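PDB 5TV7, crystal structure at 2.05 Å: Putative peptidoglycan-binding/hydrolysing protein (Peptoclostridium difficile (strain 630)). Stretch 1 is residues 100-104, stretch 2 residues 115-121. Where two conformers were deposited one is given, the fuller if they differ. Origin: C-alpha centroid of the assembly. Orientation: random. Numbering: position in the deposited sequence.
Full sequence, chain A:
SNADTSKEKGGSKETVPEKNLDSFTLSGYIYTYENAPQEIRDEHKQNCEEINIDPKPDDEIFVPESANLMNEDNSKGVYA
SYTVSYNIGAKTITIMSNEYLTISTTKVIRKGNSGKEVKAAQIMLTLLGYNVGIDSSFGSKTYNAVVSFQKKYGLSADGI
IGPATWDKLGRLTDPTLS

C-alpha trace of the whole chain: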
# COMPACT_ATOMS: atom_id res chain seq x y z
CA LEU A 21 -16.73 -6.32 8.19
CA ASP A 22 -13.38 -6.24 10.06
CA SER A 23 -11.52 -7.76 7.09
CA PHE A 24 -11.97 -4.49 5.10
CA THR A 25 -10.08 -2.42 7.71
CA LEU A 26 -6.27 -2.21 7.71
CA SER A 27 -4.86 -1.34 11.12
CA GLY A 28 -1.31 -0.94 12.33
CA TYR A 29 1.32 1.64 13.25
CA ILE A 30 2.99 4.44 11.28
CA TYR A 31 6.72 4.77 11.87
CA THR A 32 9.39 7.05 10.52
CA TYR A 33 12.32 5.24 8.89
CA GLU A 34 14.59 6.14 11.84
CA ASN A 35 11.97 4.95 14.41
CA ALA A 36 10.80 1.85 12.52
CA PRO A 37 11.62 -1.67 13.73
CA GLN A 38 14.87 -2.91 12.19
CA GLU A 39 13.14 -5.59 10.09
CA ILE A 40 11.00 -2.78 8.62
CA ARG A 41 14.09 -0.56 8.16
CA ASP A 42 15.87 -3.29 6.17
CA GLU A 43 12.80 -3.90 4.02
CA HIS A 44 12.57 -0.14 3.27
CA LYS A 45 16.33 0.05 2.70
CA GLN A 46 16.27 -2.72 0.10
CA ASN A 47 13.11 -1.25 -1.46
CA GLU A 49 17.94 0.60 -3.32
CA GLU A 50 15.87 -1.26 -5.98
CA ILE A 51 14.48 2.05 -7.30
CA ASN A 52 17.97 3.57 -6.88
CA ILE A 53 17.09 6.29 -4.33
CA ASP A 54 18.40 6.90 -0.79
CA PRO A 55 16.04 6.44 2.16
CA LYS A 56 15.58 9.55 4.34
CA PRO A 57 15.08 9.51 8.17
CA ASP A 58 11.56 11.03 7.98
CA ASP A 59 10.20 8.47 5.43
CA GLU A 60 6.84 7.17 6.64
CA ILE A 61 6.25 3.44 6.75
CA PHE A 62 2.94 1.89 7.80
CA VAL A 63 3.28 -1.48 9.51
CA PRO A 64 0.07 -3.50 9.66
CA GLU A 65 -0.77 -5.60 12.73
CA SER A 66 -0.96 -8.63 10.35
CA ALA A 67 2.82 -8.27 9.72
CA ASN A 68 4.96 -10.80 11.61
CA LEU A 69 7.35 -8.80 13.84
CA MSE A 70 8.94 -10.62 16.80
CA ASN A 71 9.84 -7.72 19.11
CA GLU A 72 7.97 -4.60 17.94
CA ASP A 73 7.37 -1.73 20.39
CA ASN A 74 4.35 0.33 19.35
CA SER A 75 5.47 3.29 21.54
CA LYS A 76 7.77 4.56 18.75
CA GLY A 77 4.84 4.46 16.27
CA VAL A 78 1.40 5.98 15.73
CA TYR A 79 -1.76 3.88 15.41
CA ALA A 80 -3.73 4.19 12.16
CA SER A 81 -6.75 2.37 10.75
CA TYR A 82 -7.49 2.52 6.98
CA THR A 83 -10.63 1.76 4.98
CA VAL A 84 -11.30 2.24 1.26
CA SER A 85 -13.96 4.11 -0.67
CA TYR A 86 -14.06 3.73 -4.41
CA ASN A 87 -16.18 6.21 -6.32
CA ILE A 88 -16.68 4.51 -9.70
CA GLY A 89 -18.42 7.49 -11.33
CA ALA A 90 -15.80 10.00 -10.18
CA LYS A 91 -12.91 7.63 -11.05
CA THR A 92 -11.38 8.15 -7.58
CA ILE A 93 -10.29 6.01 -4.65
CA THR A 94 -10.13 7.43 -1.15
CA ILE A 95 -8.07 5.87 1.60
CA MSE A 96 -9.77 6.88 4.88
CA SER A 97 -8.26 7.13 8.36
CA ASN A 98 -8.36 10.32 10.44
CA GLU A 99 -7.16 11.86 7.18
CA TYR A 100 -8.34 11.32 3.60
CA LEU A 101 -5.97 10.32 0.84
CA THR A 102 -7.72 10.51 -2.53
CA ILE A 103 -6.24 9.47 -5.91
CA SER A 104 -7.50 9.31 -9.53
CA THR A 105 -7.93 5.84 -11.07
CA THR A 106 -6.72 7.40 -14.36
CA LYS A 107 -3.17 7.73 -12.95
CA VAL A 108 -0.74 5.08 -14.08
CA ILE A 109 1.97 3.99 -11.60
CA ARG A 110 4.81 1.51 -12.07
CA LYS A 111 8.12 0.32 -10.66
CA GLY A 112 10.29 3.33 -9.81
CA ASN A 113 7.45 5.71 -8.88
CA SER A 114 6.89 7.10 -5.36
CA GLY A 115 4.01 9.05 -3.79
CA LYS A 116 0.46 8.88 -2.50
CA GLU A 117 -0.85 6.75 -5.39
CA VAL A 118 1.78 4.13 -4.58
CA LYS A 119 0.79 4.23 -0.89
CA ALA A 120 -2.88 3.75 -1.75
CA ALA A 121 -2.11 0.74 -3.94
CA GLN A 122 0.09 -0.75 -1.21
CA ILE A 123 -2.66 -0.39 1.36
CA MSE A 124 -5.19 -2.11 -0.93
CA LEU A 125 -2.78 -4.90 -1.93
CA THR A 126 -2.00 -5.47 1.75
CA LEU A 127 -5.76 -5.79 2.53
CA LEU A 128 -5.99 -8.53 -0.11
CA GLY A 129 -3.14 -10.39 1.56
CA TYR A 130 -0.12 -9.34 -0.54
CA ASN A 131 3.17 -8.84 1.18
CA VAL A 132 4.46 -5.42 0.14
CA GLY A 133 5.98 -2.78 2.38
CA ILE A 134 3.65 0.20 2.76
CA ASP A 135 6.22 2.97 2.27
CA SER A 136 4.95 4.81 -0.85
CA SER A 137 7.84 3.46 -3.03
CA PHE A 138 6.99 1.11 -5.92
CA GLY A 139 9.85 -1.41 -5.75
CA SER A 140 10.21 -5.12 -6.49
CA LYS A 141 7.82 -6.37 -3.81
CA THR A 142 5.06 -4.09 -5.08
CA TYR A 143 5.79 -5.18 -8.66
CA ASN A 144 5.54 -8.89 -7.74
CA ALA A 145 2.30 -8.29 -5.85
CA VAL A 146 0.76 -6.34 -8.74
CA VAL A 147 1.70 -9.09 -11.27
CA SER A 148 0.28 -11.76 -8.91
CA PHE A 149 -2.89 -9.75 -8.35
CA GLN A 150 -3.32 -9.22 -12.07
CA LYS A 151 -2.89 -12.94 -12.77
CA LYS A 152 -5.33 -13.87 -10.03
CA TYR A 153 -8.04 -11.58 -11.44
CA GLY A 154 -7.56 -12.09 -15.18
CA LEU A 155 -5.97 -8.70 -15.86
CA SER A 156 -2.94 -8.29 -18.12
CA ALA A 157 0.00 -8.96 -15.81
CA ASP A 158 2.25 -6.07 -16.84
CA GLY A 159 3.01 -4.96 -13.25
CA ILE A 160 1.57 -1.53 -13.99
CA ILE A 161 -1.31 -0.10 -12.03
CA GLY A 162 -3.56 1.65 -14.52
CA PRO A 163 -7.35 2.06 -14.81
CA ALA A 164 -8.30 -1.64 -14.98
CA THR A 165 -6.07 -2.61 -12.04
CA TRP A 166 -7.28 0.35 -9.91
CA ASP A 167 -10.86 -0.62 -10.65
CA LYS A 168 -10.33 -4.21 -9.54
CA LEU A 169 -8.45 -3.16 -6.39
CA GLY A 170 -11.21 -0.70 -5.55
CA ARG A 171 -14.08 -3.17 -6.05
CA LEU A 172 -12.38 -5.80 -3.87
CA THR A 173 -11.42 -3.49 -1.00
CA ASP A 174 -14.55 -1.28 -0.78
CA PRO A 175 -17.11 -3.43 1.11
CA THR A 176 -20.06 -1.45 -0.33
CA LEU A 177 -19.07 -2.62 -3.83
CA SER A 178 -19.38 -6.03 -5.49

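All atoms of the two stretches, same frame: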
# COMPACT_ATOMS: atom_id res chain seq x y z
N TYR A 100 -7.80 11.87 4.83
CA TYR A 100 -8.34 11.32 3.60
C TYR A 100 -7.37 11.50 2.46
O TYR A 100 -7.05 12.63 2.08
CB TYR A 100 -9.69 11.98 3.25
CG TYR A 100 -10.76 11.68 4.26
CD1 TYR A 100 -11.54 10.55 4.13
CD2 TYR A 100 -10.96 12.51 5.35
CE1 TYR A 100 -12.53 10.25 5.05
CE2 TYR A 100 -11.94 12.20 6.29
CZ TYR A 100 -12.72 11.06 6.13
OH TYR A 100 -13.69 10.73 7.03
N LEU A 101 -6.89 10.37 1.95
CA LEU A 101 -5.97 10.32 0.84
C LEU A 101 -6.76 9.90 -0.37
O LEU A 101 -7.19 8.76 -0.44
CB LEU A 101 -4.91 9.27 1.14
CG LEU A 101 -3.94 8.95 0.01
CD1 LEU A 101 -3.08 10.17 -0.27
CD2 LEU A 101 -3.09 7.74 0.39
N THR A 102 -6.95 10.81 -1.32
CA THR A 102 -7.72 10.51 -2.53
C THR A 102 -6.83 10.56 -3.78
O THR A 102 -6.02 11.46 -3.93
CB THR A 102 -8.93 11.47 -2.67
OG1 THR A 102 -9.84 11.22 -1.58
CG2 THR A 102 -9.68 11.25 -3.97
N ILE A 103 -7.01 9.57 -4.66
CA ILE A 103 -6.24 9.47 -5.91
C ILE A 103 -7.18 9.21 -7.10
O ILE A 103 -8.33 8.79 -6.91
CB ILE A 103 -5.09 8.41 -5.81
CG1 ILE A 103 -5.57 7.00 -5.45
CG2 ILE A 103 -4.10 8.82 -4.74
CD1 ILE A 103 -6.09 6.18 -6.60
N SER A 104 -6.73 9.54 -8.30
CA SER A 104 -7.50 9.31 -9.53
C SER A 104 -7.15 7.94 -10.09
O SER A 104 -5.98 7.62 -10.20
CB SER A 104 -7.15 10.37 -10.58
OG SER A 104 -7.81 10.12 -11.81
N GLY A 115 5.05 8.06 -4.09
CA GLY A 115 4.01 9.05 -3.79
C GLY A 115 2.75 8.46 -3.22
O GLY A 115 2.70 7.26 -2.90
N LYS A 116 1.72 9.29 -3.11
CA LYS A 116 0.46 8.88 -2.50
C LYS A 116 -0.31 7.81 -3.27
O LYS A 116 -1.00 7.01 -2.66
CB LYS A 116 -0.44 10.11 -2.25
CG LYS A 116 -1.06 10.72 -3.48
CD LYS A 116 -1.73 12.04 -3.13
CE LYS A 116 -2.62 12.54 -4.26
NZ LYS A 116 -1.88 12.63 -5.55
N GLU A 117 -0.19 7.79 -4.60
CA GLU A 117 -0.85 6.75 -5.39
C GLU A 117 -0.24 5.39 -5.06
O GLU A 117 -0.96 4.41 -4.91
CB GLU A 117 -0.76 6.98 -6.90
CG GLU A 117 -1.53 8.17 -7.43
CD GLU A 117 -0.86 9.50 -7.22
OE1 GLU A 117 0.34 9.54 -6.81
OE2 GLU A 117 -1.54 10.52 -7.46
N VAL A 118 1.07 5.36 -4.93
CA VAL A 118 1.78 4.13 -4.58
C VAL A 118 1.31 3.65 -3.20
O VAL A 118 1.00 2.46 -3.02
CB VAL A 118 3.31 4.32 -4.64
CG1 VAL A 118 4.03 3.08 -4.12
CG2 VAL A 118 3.74 4.62 -6.06
N LYS A 119 1.23 4.57 -2.24
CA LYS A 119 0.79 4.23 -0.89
C LYS A 119 -0.60 3.61 -0.90
O LYS A 119 -0.83 2.58 -0.27
CB LYS A 119 0.78 5.45 0.03
CG LYS A 119 0.40 5.13 1.47
CD LYS A 119 0.46 6.37 2.33
CE LYS A 119 -0.05 6.06 3.72
NZ LYS A 119 -0.04 7.27 4.58
N ALA A 120 -1.51 4.23 -1.65
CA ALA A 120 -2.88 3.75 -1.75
C ALA A 120 -2.93 2.34 -2.30
O ALA A 120 -3.63 1.48 -1.76
CB ALA A 120 -3.71 4.69 -2.62
N ALA A 121 -2.16 2.08 -3.35
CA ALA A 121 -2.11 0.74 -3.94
C ALA A 121 -1.54 -0.27 -2.95
O ALA A 121 -2.04 -1.38 -2.85
CB ALA A 121 -1.27 0.75 -5.22
O HOH W 1 -4.18 10.89 -8.25

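A helix that packs across a β-strand can be held largely by side chains, with no direct hydrogen bond between the two. The contact between strand 100-104 and the helix beginning at Lys116 illustrates the point. The two axes approach to 8.6 Å, and their N-to-C directions make an angle of 103°, so the helix runs nearly crosswise to the strand. No hydrogen bond passes directly between the stretches. The helical turn closes on itself instead: Lys119 N donates to Gly115 O (3.1 Å), Ala120 N to Lys116 O (3.0 Å) and Ala121 N to Glu117 O (3.0 Å). Gly115 occupies the N-cap position with phi/psi of 145/-171, angles at which a CB would be jammed against the preceding carbonyl oxygen; the need for glycine here is thus local and owes nothing to the strand.

The alternation of a β-strand sets which of these side chains are presented to the helix. Leu101 and Ile103 direct their CA-to-CB bonds toward the helix, while that of Thr102, between them, points away. On the helix, Lys116 and Ala120 point toward the strand, one turn apart, and the small methyl of Ala120 receives both strand residues: its CB lies 4.3 Å from Leu101 CD2 and 4.1 Å from Ile103 CG1. Leu101 also spans the turn, with CD1 only 3.3 Å from Lys116 CB, a tight contact, and CD2 4.3 Å from Lys119 CD. Ile103, buried, places CG2 3.8 Å from both Lys116 CG and Glu117 CG.

Lysine and glutamate therefore contribute here through their methylenes, a common way for charged residues to border an apolar contact. The chain of Lys116 reaches obliquely toward the strand, far enough for its CE to lie 3.6 Å from Thr102 O, which brings Thr102 into the contact through its backbone although its CA-to-CB bond points away. The charged end of Lys116 is met within the helix, where NZ donates to Glu117 OE2 at 2.9 Å in a salt bridge between sequence neighbours.

The same carboxylate oxygen supplies the one polar link between the stretches, by way of a water. Water 1 accepts from Ser104 N at 2.9 Å and donates to Glu117 OE2 at 2.8 Å, so a strand amide is coupled to the helix without direct contact. Modest in extent, with 304 Å² buried over both sides, the contact pairs an apolar centre with a hydrated, charged margin.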